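PDB 2QIP: NYN domain-containing protein from Vibrio parahaemolyticus, which is an NYN-domain protein of the PIN-like clan and probably acts as an RNA nuclease, though its own activity is not established. Local coordinates for residues Ile12-Asp17 and Asn36-Val41; Tyr23-Arg26 and Asn32-Tyr35; Glu47-Lys52 and Pro107-Val112; His68-Arg71 and Glu76-Leu79. All blocks are in the same frame, centred on the assembly; numbering follows the deposited sequence.

Contact 1: Ile12-Asp17 and Asn36-Val41; sequences IAILVD and NQFWYV
Ile14 and Phe38 make the main contact between the strand Ile12-Asp17 and the helical turn Asn36-Val41, and they do it with one methyl and one ring edge. Ile14 CG2 lies 3.8 Å from Phe38 CE2, and Phe38 CZ is almost as near; the methyl comes in at the ring edge, close to its plane, and straddles the CE2-CZ bond. Phe38 gets there by holding CG anti to its backbone N (chi1 167°), which carries the ring from the helix across to the strand. On Ile14 the first torsion (chi1 -59°) puts CG2 beside the carbonyl carbon; the other branch, CG1 with CD1 extended beyond it, runs past the ring, so that the isoleucine and the ring reach past each other, each heading for the other's backbone. Val16, two residues further along the same strand face, offers CG2 to Phe38 CE2 obliquely at 4.5 Å, a looser touch. Trp39 only comes near: its CZ3 stops 4.6 Å from Ile14 CD1. No hydrogen bond crosses; the contact is hydrophobic, and all three touching residues are buried. Tyr139 meets Phe38 edge-to-face, and Phe75 does the same with Trp39, so each ring has a further aromatic neighbour. In the fold, helix 35-42 covers one face of the parallel sheet, with Phe38 also reaching Val115 of strand 111-115. Strand 10-17 runs through the middle, hydrogen-bonded to strand 46-55 at one edge and strand 111-115 at the other, while Leu15 points from its opposite face to helix 95-105.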
loop_
_atom_site.group_PDB
_atom_site.type_symbol
_atom_site.label_atom_id
_atom_site.label_comp_id
_atom_site.label_asym_id
_atom_site.label_seq_id
_atom_site.Cartn_x
_atom_site.Cartn_y
_atom_site.Cartn_z
ATOM N N ILE A 12 10.095 -13.759 14.100
ATOM C CA ILE A 12 9.442 -13.582 12.809
ATOM C C ILE A 12 8.076 -12.919 12.943
ATOM O O ILE A 12 7.390 -13.034 13.967
ATOM C CB ILE A 12 9.288 -14.912 12.032
ATOM C CG1 ILE A 12 8.311 -15.868 12.726
ATOM C CG2 ILE A 12 10.663 -15.542 11.811
ATOM C CD1 ILE A 12 8.009 -17.132 11.910
ATOM N N ALA A 13 7.710 -12.202 11.883
ATOM C CA ALA A 13 6.332 -11.750 11.686
ATOM C C ALA A 13 5.845 -12.362 10.397
ATOM O O ALA A 13 6.581 -12.344 9.413
ATOM C CB ALA A 13 6.278 -10.243 11.564
ATOM N N ILE A 14 4.608 -12.854 10.397
ATOM C CA ILE A 14 4.033 -13.430 9.181
ATOM C C ILE A 14 2.859 -12.550 8.755
ATOM O O ILE A 14 2.038 -12.180 9.594
ATOM C CB ILE A 14 3.534 -14.877 9.421
ATOM C CG1 ILE A 14 4.673 -15.789 9.886
ATOM C CG2 ILE A 14 2.894 -15.423 8.125
ATOM C CD1 ILE A 14 4.212 -17.132 10.393
ATOM N N LEU A 15 2.800 -12.224 7.460
ATOM C CA LEU A 15 1.657 -11.504 6.883
ATOM C C LEU A 15 1.208 -12.280 5.656
ATOM O O LEU A 15 1.995 -12.456 4.717
ATOM C CB LEU A 15 2.022 -10.081 6.464
ATOM C CG LEU A 15 2.386 -9.111 7.599
ATOM C CD1 LEU A 15 3.882 -9.187 7.961
ATOM C CD2 LEU A 15 1.997 -7.695 7.186
ATOM N N VAL A 16 -0.036 -12.762 5.687
ATOM C CA VAL A 16 -0.600 -13.509 4.554
ATOM C C VAL A 16 -1.632 -12.699 3.783
ATOM O O VAL A 16 -2.616 -12.240 4.349
ATOM C CB VAL A 16 -1.249 -14.839 5.006
ATOM C CG1 VAL A 16 -1.683 -15.636 3.777
ATOM C CG2 VAL A 16 -0.273 -15.662 5.848
ATOM N N ASP A 17 -1.387 -12.556 2.485
ATOM C CA ASP A 17 -2.325 -11.899 1.581
ATOM C C ASP A 17 -3.282 -13.028 1.144
ATOM O O ASP A 17 -3.040 -13.702 0.122
ATOM C CB ASP A 17 -1.485 -11.350 0.423
ATOM C CG ASP A 17 -2.260 -10.532 -0.589
ATOM O OD1 ASP A 17 -3.494 -10.396 -0.521
ATOM O OD2 ASP A 17 -1.568 -10.012 -1.499
ATOM N N ASN A 36 -2.126 -25.191 7.601
ATOM C CA ASN A 36 -1.469 -25.929 8.678
ATOM C C ASN A 36 -0.035 -26.324 8.315
ATOM O O ASN A 36 0.868 -26.207 9.138
ATOM C CB ASN A 36 -2.254 -27.182 9.038
ATOM C CG ASN A 36 -3.403 -26.903 9.968
ATOM O OD1 ASN A 36 -3.210 -26.486 11.103
ATOM N ND2 ASN A 36 -4.616 -27.172 9.493
ATOM N N GLN A 37 0.172 -26.774 7.083
ATOM C CA GLN A 37 1.522 -27.130 6.631
ATOM C C GLN A 37 2.402 -25.886 6.602
ATOM O O GLN A 37 3.553 -25.931 7.026
ATOM C CB GLN A 37 1.480 -27.776 5.231
ATOM C CG GLN A 37 2.786 -28.477 4.822
ATOM C CD GLN A 37 3.061 -29.705 5.682
ATOM O OE1 GLN A 37 2.176 -30.184 6.410
ATOM N NE2 GLN A 37 4.273 -30.238 5.589
ATOM N N PHE A 38 1.861 -24.796 6.058
ATOM C CA PHE A 38 2.618 -23.555 6.040
ATOM C C PHE A 38 3.025 -23.135 7.461
ATOM O O PHE A 38 4.184 -22.806 7.697
ATOM C CB PHE A 38 1.844 -22.424 5.344
ATOM C CG PHE A 38 2.464 -21.074 5.583
ATOM C CD1 PHE A 38 3.602 -20.694 4.878
ATOM C CD2 PHE A 38 1.931 -20.217 6.530
ATOM C CE1 PHE A 38 4.211 -19.474 5.115
ATOM C CE2 PHE A 38 2.547 -18.990 6.793
ATOM C CZ PHE A 38 3.689 -18.625 6.084
ATOM N N TRP A 39 2.071 -23.097 8.402
ATOM C CA TRP A 39 2.419 -22.684 9.780
ATOM C C TRP A 39 3.494 -23.592 10.349
ATOM O O TRP A 39 4.494 -23.135 10.939
ATOM C CB TRP A 39 1.178 -22.722 10.680
ATOM C CG TRP A 39 1.446 -22.222 12.048
ATOM C CD1 TRP A 39 1.987 -22.926 13.093
ATOM C CD2 TRP A 39 1.209 -20.898 12.538
ATOM N NE1 TRP A 39 2.109 -22.117 14.195
ATOM C CE2 TRP A 39 1.632 -20.869 13.884
ATOM C CE3 TRP A 39 0.672 -19.734 11.970
ATOM C CZ2 TRP A 39 1.538 -19.716 14.668
ATOM C CZ3 TRP A 39 0.581 -18.592 12.754
ATOM C CH2 TRP A 39 1.011 -18.595 14.087
ATOM N N TYR A 40 3.278 -24.895 10.184
ATOM C CA TYR A 40 4.221 -25.878 10.687
ATOM C C TYR A 40 5.653 -25.609 10.200
ATOM O O TYR A 40 6.585 -25.570 10.998
ATOM C CB TYR A 40 3.740 -27.277 10.263
ATOM C CG TYR A 40 4.784 -28.381 10.238
ATOM C CD1 TYR A 40 5.584 -28.670 11.347
ATOM C CD2 TYR A 40 4.934 -29.161 9.090
ATOM C CE1 TYR A 40 6.534 -29.693 11.301
ATOM C CE2 TYR A 40 5.857 -30.192 9.044
ATOM C CZ TYR A 40 6.665 -30.435 10.139
ATOM O OH TYR A 40 7.578 -31.460 10.082
ATOM N N VAL A 41 5.823 -25.442 8.896
ATOM C CA VAL A 41 7.145 -25.266 8.333
ATOM C C VAL A 41 7.726 -23.891 8.669
ATOM O O VAL A 41 8.883 -23.791 9.135
ATOM C CB VAL A 41 7.130 -25.507 6.820
ATOM C CG1 VAL A 41 8.492 -25.225 6.240
ATOM C CG2 VAL A 41 6.732 -26.943 6.545
#

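Contact 2: Tyr23-Arg26 and Asn32-Tyr35; sequences YTCR and NFDY
Cys25 and Phe33 form the buried side of this contact, Arg26 and Asn32 the more open one. Cys25 turns toward Asn32-Tyr35 and sets SG 4.3 Å from Phe33 CB, an apolar touch at the root of the phenylalanine, with ring atom CD1 hardly farther off. That ring is engaged within its own segment: Phe33 CD2 stands 3.4 Å above the centre of the Tyr35 ring. On the outer side the joint is a single, bent hydrogen bond. Arg26 NH2 donates to Asn32 OD1 at 3.2 Å, with an angle of 149° at the hydrogen. The donor comes from above the amide carbonyl, 66° out of its plane, and therefore misses the lone pairs; the guanidinium and amide planes are 63° apart. A bend at chi2 of Arg26 brings CD to 3.4 Å from Asn32 OD1, and another at chi3 turns the guanidinium to it. Arg30 brings a second positive charge close to Arg26. The contact closes the turn between helix 18-29 and helix 35-42, whose N-cap is Asp34, with OD1 on the backbone N of Gln37; the C-terminal tail lies alongside, its Phe163 and Leu165 hydrogen-bonded, backbone to backbone, to Asp34 and Asn32.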
loop_
_atom_site.group_PDB
_atom_site.type_symbol
_atom_site.label_atom_id
_atom_site.label_comp_id
_atom_site.label_asym_id
_atom_site.label_seq_id
_atom_site.Cartn_x
_atom_site.Cartn_y
_atom_site.Cartn_z
ATOM N N TYR A 23 -6.409 -16.912 -5.034
ATOM C CA TYR A 23 -6.552 -16.824 -6.485
ATOM C C TYR A 23 -5.379 -17.432 -7.234
ATOM O O TYR A 23 -5.572 -18.095 -8.262
ATOM C CB TYR A 23 -6.837 -15.387 -6.922
ATOM C CG TYR A 23 -8.222 -14.944 -6.500
ATOM C CD1 TYR A 23 -9.365 -15.572 -7.016
ATOM C CD2 TYR A 23 -8.392 -13.930 -5.563
ATOM C CE1 TYR A 23 -10.648 -15.182 -6.614
ATOM C CE2 TYR A 23 -9.667 -13.528 -5.155
ATOM C CZ TYR A 23 -10.788 -14.162 -5.687
ATOM O OH TYR A 23 -12.043 -13.765 -5.288
ATOM N N THR A 24 -4.160 -17.231 -6.735
ATOM C CA THR A 24 -3.012 -17.819 -7.421
ATOM C C THR A 24 -2.986 -19.337 -7.294
ATOM O O THR A 24 -2.621 -20.018 -8.254
ATOM C CB THR A 24 -1.646 -17.208 -6.961
ATOM O OG1 THR A 24 -1.497 -17.386 -5.539
ATOM C CG2 THR A 24 -1.577 -15.736 -7.324
ATOM N N CYS A 25 -3.374 -19.878 -6.137
ATOM C CA CYS A 25 -3.442 -21.334 -6.009
ATOM C C CYS A 25 -4.560 -21.919 -6.875
ATOM O O CYS A 25 -4.379 -22.979 -7.465
ATOM C CB CYS A 25 -3.601 -21.770 -4.553
ATOM S SG CYS A 25 -2.074 -21.633 -3.587
ATOM N N ARG A 26 -5.692 -21.224 -6.960
ATOM C CA ARG A 26 -6.783 -21.667 -7.855
ATOM C C ARG A 26 -6.344 -21.649 -9.324
ATOM O O ARG A 26 -6.612 -22.603 -10.075
ATOM C CB ARG A 26 -8.044 -20.821 -7.658
ATOM C CG ARG A 26 -8.776 -20.947 -6.307
ATOM C CD ARG A 26 -8.906 -22.368 -5.755
ATOM N NE ARG A 26 -9.698 -23.244 -6.610
ATOM C CZ ARG A 26 -9.953 -24.525 -6.353
ATOM N NH1 ARG A 26 -10.682 -25.231 -7.213
ATOM N NH2 ARG A 26 -9.489 -25.102 -5.245
ATOM N N ASN A 32 -6.320 -25.625 -2.993
ATOM C CA ASN A 32 -6.261 -24.647 -1.912
ATOM C C ASN A 32 -4.966 -24.789 -1.112
ATOM O O ASN A 32 -4.377 -25.874 -1.019
ATOM C CB ASN A 32 -7.473 -24.766 -0.968
ATOM C CG ASN A 32 -8.778 -24.230 -1.576
ATOM O OD1 ASN A 32 -8.784 -23.493 -2.573
ATOM N ND2 ASN A 32 -9.892 -24.596 -0.955
ATOM N N PHE A 33 -4.535 -23.666 -0.551
ATOM C CA PHE A 33 -3.331 -23.613 0.286
ATOM C C PHE A 33 -3.537 -24.332 1.608
ATOM O O PHE A 33 -4.587 -24.176 2.256
ATOM C CB PHE A 33 -3.041 -22.139 0.548
ATOM C CG PHE A 33 -1.709 -21.839 1.163
ATOM C CD1 PHE A 33 -0.513 -22.053 0.474
ATOM C CD2 PHE A 33 -1.666 -21.246 2.412
ATOM C CE1 PHE A 33 0.725 -21.698 1.049
ATOM C CE2 PHE A 33 -0.442 -20.890 2.993
ATOM C CZ PHE A 33 0.750 -21.116 2.296
ATOM N N ASP A 34 -2.531 -25.110 2.012
ATOM C CA ASP A 34 -2.565 -25.810 3.295
ATOM C C ASP A 34 -1.955 -24.924 4.383
ATOM O O ASP A 34 -0.737 -24.898 4.583
ATOM C CB ASP A 34 -1.824 -27.147 3.196
ATOM C CG ASP A 34 -1.945 -27.981 4.450
ATOM O OD1 ASP A 34 -2.364 -27.431 5.509
ATOM O OD2 ASP A 34 -1.623 -29.200 4.372
ATOM N N TYR A 35 -2.816 -24.202 5.089
ATOM C CA TYR A 35 -2.330 -23.270 6.092
ATOM C C TYR A 35 -1.689 -23.969 7.289
ATOM O O TYR A 35 -0.801 -23.397 7.935
ATOM C CB TYR A 35 -3.458 -22.356 6.561
ATOM C CG TYR A 35 -3.766 -21.256 5.586
ATOM C CD1 TYR A 35 -3.117 -20.028 5.685
ATOM C CD2 TYR A 35 -4.711 -21.430 4.575
ATOM C CE1 TYR A 35 -3.401 -18.988 4.785
ATOM C CE2 TYR A 35 -4.996 -20.408 3.670
ATOM C CZ TYR A 35 -4.333 -19.192 3.791
ATOM O OH TYR A 35 -4.604 -18.172 2.917
#

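Contact 3: Glu47-Lys52 and Pro107-Val112; sequences EVVSAK and PDVDRV. With EDO (1,2-ethanediol), chain C.
Val49, at a break in strand 46-55, packs on Val109, just ahead of strand 111-115; in the parallel, PIN-like alpha/beta sheet these two strands flank strand 10-17. From CB outward, all of the Val49 side chain leans on one methyl. Its CB is 3.7 Å from Val109 CG1. The branch CG1, anti to the backbone N (chi1 172°), lies 4.0 Å from the same Val109 CG1 and points on toward CB of Asp108. The other branch, CG2, is 3.9 Å from Val109 CG1 and also approaches a polar atom, the carbonyl O of Asp108, at 4.1 Å. Val109 thus contributes a single methyl: with chi1 at -63° its CG1 stands beside the backbone N and projects across the isopropyl group of Val49, the two side chains crossing at a slant. No hydrogen bond links the segments directly. Strand 10-17 joins them instead, and it reveals a break at Val49: Ile12 pairs with Glu47 and Val49, but Ile14 pairs with Ser50, so the chain carries one residue more than an even parallel pairing needs. The corner at Val49 takes it up and turns this valine toward Asp108 and Val109. Beyond Val109 the surroundings are polar. Asp110 OD2 accepts from the backbone N of Lys11, and Lys134 reaches the carbonyl O of Val109. A 1,2-ethanediol, probably from the crystallisation liquor, is also held by Lys134; its O1 donates a hydrogen bond of 2.9 Å to Asp110 OD1.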
loop_
_atom_site.group_PDB
_atom_site.type_symbol
_atom_site.label_atom_id
_atom_site.label_comp_id
_atom_site.label_asym_id
_atom_site.label_seq_id
_atom_site.Cartn_x
_atom_site.Cartn_y
_atom_site.Cartn_z
ATOM N N GLU A 47 10.522 -17.738 16.927
ATOM C CA GLU A 47 9.641 -17.036 17.846
ATOM C C GLU A 47 8.663 -16.206 17.022
ATOM O O GLU A 47 9.053 -15.270 16.311
ATOM C CB GLU A 47 10.427 -16.140 18.808
ATOM C CG GLU A 47 9.489 -15.353 19.733
ATOM C CD GLU A 47 10.203 -14.404 20.674
ATOM O OE1 GLU A 47 11.439 -14.482 20.786
ATOM O OE2 GLU A 47 9.500 -13.570 21.292
ATOM N N VAL A 48 7.389 -16.560 17.102
ATOM C CA VAL A 48 6.387 -15.887 16.293
ATOM C C VAL A 48 5.925 -14.657 17.067
ATOM O O VAL A 48 5.173 -14.757 18.043
ATOM C CB VAL A 48 5.195 -16.801 15.953
ATOM C CG1 VAL A 48 4.198 -16.048 15.103
ATOM C CG2 VAL A 48 5.690 -18.055 15.268
ATOM N N VAL A 49 6.418 -13.498 16.649
ATOM C CA VAL A 49 6.047 -12.248 17.311
ATOM C C VAL A 49 4.661 -11.798 16.877
ATOM O O VAL A 49 3.908 -11.229 17.654
ATOM C CB VAL A 49 7.113 -11.171 17.039
ATOM C CG1 VAL A 49 6.672 -9.799 17.558
ATOM C CG2 VAL A 49 8.463 -11.594 17.644
ATOM N N SER A 50 4.339 -12.044 15.613
ATOM C CA SER A 50 3.078 -11.608 15.040
ATOM C C SER A 50 2.759 -12.501 13.865
ATOM O O SER A 50 3.668 -12.892 13.118
ATOM C CB SER A 50 3.202 -10.150 14.561
ATOM O OG SER A 50 2.005 -9.684 13.963
ATOM N N ALA A 51 1.481 -12.827 13.695
ATOM C CA ALA A 51 1.048 -13.601 12.539
ATOM C C ALA A 51 -0.354 -13.165 12.181
ATOM O O ALA A 51 -1.307 -13.373 12.951
ATOM C CB ALA A 51 1.109 -15.100 12.811
ATOM N N LYS A 52 -0.476 -12.550 11.011
ATOM C CA LYS A 52 -1.746 -11.986 10.580
ATOM C C LYS A 52 -2.108 -12.466 9.189
ATOM O O LYS A 52 -1.249 -12.554 8.309
ATOM C CB LYS A 52 -1.683 -10.449 10.641
ATOM C CG LYS A 52 -1.763 -9.939 12.055
ATOM C CD LYS A 52 -1.684 -8.431 12.168
ATOM C CE LYS A 52 -1.812 -8.064 13.658
ATOM N NZ LYS A 52 -1.635 -6.601 13.935
ATOM N N PRO A 107 10.639 -3.368 13.049
ATOM C CA PRO A 107 11.635 -3.177 14.128
ATOM C C PRO A 107 11.608 -4.243 15.222
ATOM O O PRO A 107 12.594 -4.392 15.943
ATOM C CB PRO A 107 11.289 -1.794 14.707
ATOM C CG PRO A 107 9.874 -1.503 14.248
ATOM C CD PRO A 107 9.739 -2.200 12.924
ATOM N N ASP A 108 10.501 -4.974 15.327
ATOM C CA ASP A 108 10.323 -5.935 16.409
ATOM C C ASP A 108 10.720 -7.355 16.039
ATOM O O ASP A 108 10.678 -8.239 16.887
ATOM C CB ASP A 108 8.872 -5.948 16.887
ATOM C CG ASP A 108 8.445 -4.619 17.441
ATOM O OD1 ASP A 108 9.188 -4.085 18.283
ATOM O OD2 ASP A 108 7.391 -4.097 17.017
ATOM N N VAL A 109 11.105 -7.575 14.780
ATOM C CA VAL A 109 11.409 -8.941 14.318
ATOM C C VAL A 109 12.726 -8.991 13.557
ATOM O O VAL A 109 13.212 -7.958 13.063
ATOM C CB VAL A 109 10.268 -9.552 13.453
ATOM C CG1 VAL A 109 9.011 -9.687 14.291
ATOM C CG2 VAL A 109 9.982 -8.713 12.207
ATOM N N ASP A 110 13.298 -10.192 13.479
ATOM C CA ASP A 110 14.481 -10.400 12.654
ATOM C C ASP A 110 14.140 -10.622 11.192
ATOM O O ASP A 110 14.948 -10.359 10.316
ATOM C CB ASP A 110 15.279 -11.610 13.147
ATOM C CG ASP A 110 15.734 -11.457 14.591
ATOM O OD1 ASP A 110 16.365 -10.425 14.894
ATOM O OD2 ASP A 110 15.416 -12.323 15.432
ATOM N N ARG A 111 12.947 -11.138 10.938
ATOM C CA ARG A 111 12.558 -11.500 9.584
ATOM C C ARG A 111 11.051 -11.330 9.443
ATOM O O ARG A 111 10.277 -11.723 10.330
ATOM C CB ARG A 111 12.930 -12.965 9.317
ATOM C CG ARG A 111 12.581 -13.446 7.894
ATOM C CD ARG A 111 12.918 -14.897 7.699
ATOM N NE ARG A 111 14.356 -15.096 7.799
ATOM C CZ ARG A 111 15.224 -15.042 6.783
ATOM N NH1 ARG A 111 14.825 -14.815 5.532
ATOM N NH2 ARG A 111 16.532 -15.212 7.034
ATOM N N VAL A 112 10.664 -10.699 8.335
ATOM C CA VAL A 112 9.253 -10.594 7.932
ATOM C C VAL A 112 9.011 -11.662 6.871
ATOM O O VAL A 112 9.775 -11.756 5.877
ATOM C CB VAL A 112 8.939 -9.179 7.363
ATOM C CG1 VAL A 112 7.502 -9.113 6.830
ATOM C CG2 VAL A 112 9.172 -8.108 8.429
HETATM C C1 EDO C . 14.548 -7.990 16.480
HETATM O O1 EDO C . 15.348 -7.766 15.316
HETATM C C2 EDO C . 15.400 -7.726 17.718
HETATM O O2 EDO C . 14.496 -7.653 18.818
#

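Contact 4: His68-Arg71 and Glu76-Leu79; sequences HILR and EVML
A first torsion of -63° sends Arg71 CG off beside its backbone N, and from there the chain runs extended to NE, which lays the arginine alongside and over Val77. Val77 answers with chi1 169°, turning CG2 to the helix and leaving CG1 nearer the far end of the arginine. The two segments are the helix and the second strand of a beta-alpha-beta crossover: strand 46-55, helix 61-73, strand 76-79. Val77 CG2 is where the packing is tightest, 3.7 Å from Leu70 CB and equally close to Arg71 CG, so one methyl is wedged between two successive helical residues. Both side chains cross the valine at about a right angle. The same CG2 also lies over one face of the Arg71 guanidinium, while Val77 CG1 comes to 4.1 Å from Arg71 NH2. Leu79 CD1 approaches at the edge of the same group, 4.4 Å from Arg71 NH2, a loose touch. Leu70 faces inward and also meets Ala53, whereas Arg71 lies on the exposed flank. Strand 76-79 is the outermost on its side of the sheet within this chain: Glu76 and Met78, here selenomethionine, use their backbones to pair with strand 46-55, and the backbone of Val77 faces the other way. Two waters near the guanidinium plane meet NE and NH2. Water 1 accepts from Val77 N at 2.9 Å and, weakly, from Arg71 NE. Water 2 accepts from Arg71 NH2 at 2.8 Å and donates to Val77 O at 2.7 Å.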
loop_
_atom_site.group_PDB
_atom_site.type_symbol
_atom_site.label_atom_id
_atom_site.label_comp_id
_atom_site.label_asym_id
_atom_site.label_seq_id
_atom_site.Cartn_x
_atom_site.Cartn_y
_atom_site.Cartn_z
ATOM N N HIS A 68 -12.353 -19.187 10.958
ATOM C CA HIS A 68 -12.218 -19.843 12.240
ATOM C C HIS A 68 -11.036 -20.820 12.220
ATOM O O HIS A 68 -10.265 -20.876 13.180
ATOM C CB HIS A 68 -13.526 -20.581 12.552
ATOM C CG HIS A 68 -13.517 -21.323 13.851
ATOM N ND1 HIS A 68 -13.477 -20.691 15.074
ATOM C CD2 HIS A 68 -13.537 -22.651 14.115
ATOM C CE1 HIS A 68 -13.484 -21.597 16.038
ATOM N NE2 HIS A 68 -13.514 -22.794 15.483
ATOM N N ILE A 69 -10.888 -21.569 11.130
ATOM C CA ILE A 69 -9.737 -22.475 10.982
ATOM C C ILE A 69 -8.426 -21.683 11.062
ATOM O O ILE A 69 -7.502 -22.065 11.798
ATOM C CB ILE A 69 -9.833 -23.280 9.684
ATOM C CG1 ILE A 69 -10.964 -24.318 9.804
ATOM C CG2 ILE A 69 -8.474 -23.934 9.341
ATOM C CD1 ILE A 69 -11.337 -24.973 8.497
ATOM N N LEU A 70 -8.358 -20.561 10.343
ATOM C CA LEU A 70 -7.127 -19.763 10.381
ATOM C C LEU A 70 -6.768 -19.299 11.779
ATOM O O LEU A 70 -5.599 -19.301 12.144
ATOM C CB LEU A 70 -7.240 -18.555 9.475
ATOM C CG LEU A 70 -7.360 -18.817 7.979
ATOM C CD1 LEU A 70 -7.461 -17.502 7.223
ATOM C CD2 LEU A 70 -6.207 -19.677 7.449
ATOM N N ARG A 71 -7.761 -18.863 12.553
ATOM C CA ARG A 71 -7.485 -18.438 13.918
ATOM C C ARG A 71 -6.934 -19.603 14.735
ATOM O O ARG A 71 -5.999 -19.428 15.516
ATOM C CB ARG A 71 -8.734 -17.841 14.578
ATOM C CG ARG A 71 -9.258 -16.579 13.907
ATOM C CD ARG A 71 -10.447 -15.951 14.654
ATOM N NE ARG A 71 -11.007 -14.920 13.799
ATOM C CZ ARG A 71 -12.068 -15.098 13.023
ATOM N NH1 ARG A 71 -12.755 -16.243 13.063
ATOM N NH2 ARG A 71 -12.462 -14.126 12.219
ATOM N N GLU A 76 -3.952 -14.099 13.704
ATOM C CA GLU A 76 -4.989 -13.081 13.899
ATOM C C GLU A 76 -5.554 -12.802 12.502
ATOM O O GLU A 76 -4.799 -12.480 11.582
ATOM C CB GLU A 76 -4.444 -11.793 14.523
ATOM C CG GLU A 76 -5.556 -10.737 14.619
ATOM C CD GLU A 76 -5.210 -9.446 15.356
ATOM O OE1 GLU A 76 -4.091 -9.311 15.894
ATOM O OE2 GLU A 76 -6.102 -8.551 15.400
ATOM N N VAL A 77 -6.862 -12.983 12.323
ATOM C CA VAL A 77 -7.484 -12.757 11.039
ATOM C C VAL A 77 -7.903 -11.298 10.959
ATOM O O VAL A 77 -8.665 -10.810 11.806
ATOM C CB VAL A 77 -8.664 -13.717 10.792
ATOM C CG1 VAL A 77 -9.450 -13.293 9.567
ATOM C CG2 VAL A 77 -8.149 -15.172 10.639
HETATM N N MSE A 78 -7.356 -10.606 9.956
HETATM C CA MSE A 78 -7.628 -9.194 9.740
HETATM C C MSE A 78 -8.627 -9.092 8.603
HETATM O O MSE A 78 -8.283 -9.347 7.454
HETATM C CB MSE A 78 -6.330 -8.457 9.362
HETATM C CG MSE A 78 -5.180 -8.688 10.341
HETATM SE SE MSE A 78 -5.547 -7.910 12.076
HETATM C CE MSE A 78 -5.445 -6.055 11.499
ATOM N N LEU A 79 -9.873 -8.730 8.916
ATOM C CA LEU A 79 -10.900 -8.603 7.872
ATOM C C LEU A 79 -10.915 -7.170 7.352
ATOM O O LEU A 79 -10.836 -6.213 8.134
ATOM C CB LEU A 79 -12.267 -8.972 8.443
ATOM C CG LEU A 79 -12.321 -10.406 8.984
ATOM C CD1 LEU A 79 -13.668 -10.764 9.722
ATOM C CD2 LEU A 79 -12.027 -11.424 7.860
HETATM O O HOH W 1 -8.611 -13.242 14.625
HETATM O O HOH W 2 -10.949 -11.839 12.881
#

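Contact 1 is the core of the set, wholly buried and apolar; the other three are partly buried, with polar groups on their outer sides. Contacts 1, 3 and 4 reach the same sheet: the strand of contact 1 lies between the two strands of contact 3, and 3 and 4 are joined where Ala51 O probably bonds Glu76 N. Contact 2 has no strand: it settles the turn leading into the helix of contact 1, where Phe33 packs on Phe38. Tyr35 of contact 2 also touches Leu70 of contact 4. Arginines mark the surface in two ways, hydrogen-bonded directly to an amide in contact 2, but through waters to strand backbone in contact 4.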